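Local coordinates for ThiJ/PfpI family protein (Pseudomonas syringae pv. tomato, PDB 3EWN) that is of unknown function but belongs to the DJ-1/PfpI family and has an alpha/beta fold built on a largely parallel sheet, at residues I26-Y31 and A52-V57. Residues are numbered along the deposited sequence; the frame is centred on the assembly and turned at random.
Sequences IAMLVY and AKIYIV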
# COMPACT_ATOMS: atom_id res chain seq x y z
N ILE A 26 12.53 11.36 -7.93
CA ILE A 26 12.16 10.85 -6.62
C ILE A 26 12.89 9.56 -6.26
O ILE A 26 12.74 8.55 -6.94
CB ILE A 26 10.63 10.60 -6.58
CG1 ILE A 26 9.90 11.92 -6.86
CG2 ILE A 26 10.21 10.03 -5.24
CD1 ILE A 26 8.42 11.76 -7.18
N ALA A 27 13.67 9.61 -5.18
CA ALA A 27 14.40 8.42 -4.73
C ALA A 27 13.75 7.84 -3.48
O ALA A 27 13.61 8.53 -2.47
CB ALA A 27 15.86 8.78 -4.45
N MSE A 28 13.38 6.57 -3.55
CA MSE A 28 12.75 5.89 -2.43
C MSE A 28 13.64 4.74 -1.96
O MSE A 28 13.86 3.77 -2.69
CB MSE A 28 11.38 5.37 -2.85
CG MSE A 28 10.48 6.46 -3.45
SE MSE A 28 8.71 5.90 -3.96
CE MSE A 28 7.84 6.06 -2.27
N LEU A 29 14.16 4.86 -0.75
CA LEU A 29 15.02 3.84 -0.18
C LEU A 29 14.24 2.58 0.19
O LEU A 29 13.12 2.66 0.68
CB LEU A 29 15.70 4.38 1.09
CG LEU A 29 16.57 3.41 1.89
CD1 LEU A 29 17.88 3.16 1.15
CD2 LEU A 29 16.85 4.00 3.27
N VAL A 30 14.84 1.42 -0.09
CA VAL A 30 14.23 0.15 0.28
C VAL A 30 15.34 -0.67 0.93
O VAL A 30 16.51 -0.48 0.61
CB VAL A 30 13.64 -0.64 -0.93
CG1 VAL A 30 12.49 0.14 -1.53
CG2 VAL A 30 14.72 -0.94 -1.96
N TYR A 31 14.98 -1.56 1.84
CA TYR A 31 15.96 -2.38 2.53
C TYR A 31 15.29 -3.61 3.10
O TYR A 31 14.06 -3.65 3.25
CB TYR A 31 16.62 -1.56 3.65
CG TYR A 31 15.65 -0.86 4.57
CD1 TYR A 31 15.02 -1.53 5.62
CD2 TYR A 31 15.35 0.49 4.39
CE1 TYR A 31 14.11 -0.88 6.46
CE2 TYR A 31 14.44 1.15 5.22
CZ TYR A 31 13.83 0.46 6.25
OH TYR A 31 12.94 1.10 7.08
N ALA A 52 7.35 12.23 -13.89
CA ALA A 52 8.28 12.03 -12.79
C ALA A 52 9.01 10.71 -12.93
O ALA A 52 8.47 9.75 -13.49
CB ALA A 52 7.54 12.07 -11.46
N LYS A 53 10.24 10.68 -12.43
CA LYS A 53 11.05 9.47 -12.46
C LYS A 53 11.26 9.01 -11.03
O LYS A 53 11.78 9.75 -10.20
CB LYS A 53 12.40 9.76 -13.13
CG LYS A 53 12.28 10.16 -14.59
CD LYS A 53 13.63 10.40 -15.21
CE LYS A 53 13.50 10.77 -16.68
NZ LYS A 53 14.82 10.90 -17.34
N ILE A 54 10.83 7.78 -10.74
CA ILE A 54 10.98 7.23 -9.40
C ILE A 54 12.10 6.19 -9.37
O ILE A 54 12.15 5.30 -10.22
CB ILE A 54 9.68 6.55 -8.93
CG1 ILE A 54 8.54 7.57 -8.88
CG2 ILE A 54 9.88 5.92 -7.55
CD1 ILE A 54 7.18 6.96 -8.59
N TYR A 55 12.99 6.32 -8.39
CA TYR A 55 14.10 5.38 -8.24
C TYR A 55 13.92 4.58 -6.95
O TYR A 55 13.75 5.17 -5.88
CB TYR A 55 15.42 6.14 -8.19
CG TYR A 55 15.64 7.06 -9.37
CD1 TYR A 55 16.19 6.57 -10.56
CD2 TYR A 55 15.28 8.40 -9.32
CE1 TYR A 55 16.37 7.40 -11.67
CE2 TYR A 55 15.45 9.24 -10.42
CZ TYR A 55 15.99 8.73 -11.59
OH TYR A 55 16.16 9.55 -12.69
N ILE A 56 13.93 3.26 -7.06
CA ILE A 56 13.81 2.38 -5.90
C ILE A 56 15.27 2.06 -5.56
O ILE A 56 15.88 1.20 -6.18
CB ILE A 56 13.03 1.11 -6.25
CG1 ILE A 56 11.68 1.49 -6.87
CG2 ILE A 56 12.80 0.26 -5.00
CD1 ILE A 56 10.81 2.39 -5.97
N VAL A 57 15.80 2.78 -4.58
CA VAL A 57 17.21 2.66 -4.19
C VAL A 57 17.54 1.74 -3.03
O VAL A 57 16.90 1.79 -1.98
CB VAL A 57 17.77 4.06 -3.86
CG1 VAL A 57 19.28 3.99 -3.72
CG2 VAL A 57 17.37 5.05 -4.93
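Ile26 to Leu29 and Lys53 to Val57 pair as neighbouring parallel strands, the first and last elements of a beta-alpha-beta unit whose connecting helix is 36-46. Four backbone hydrogen bonds join them: Ile26 N to Lys53 O, Tyr55 N to Ile26 O, Met28 N to Tyr55 O and Val57 N to Met28 O; Val30 N adds one more, to Val57 O. The bond from Met28 N to Tyr55 O, at 2.7 Å, is almost straight (178°), whereas Val57 N reaches Met28 O from above the carbonyl plane. On the face bearing Ile26, Met28, Ile54 and Ile56, the beta-branched isoleucines suit extended strands. The side chains of Met28, here selenomethionine, and Ile54 cross obliquely, SE 3.8 Å from Ile54 CG2. Met28 also packs on Pro42, His43 and Phe46 of the crossover helix, and Val30 on its Leu39. Within the seven-stranded sheet, strand 25-29 is also flanked by 87-90, and strand 53-58 by the short strand 76-77, in the layered alpha/beta architecture of the DJ-1/PfpI family. The other face carries Ala27, Leu29, Tyr55 and Val57. Small Ala27 sets CB 4.1 Å from Val57 CG2, which lies beside its own backbone N because CG1 takes the position anti to that N (chi1 -169°), while Leu29 CD1 comes within 3.6 Å of Val57 O. Tyr55 brings CD2 to 3.5 Å from Ile26 O, and its OH, the polar end of a partly exposed side chain, is hydrogen-bonded to Gln25 OE1. Val30 CG1 presses on Ile56 CG2 at 3.5 Å, tighter than usual for two carbons.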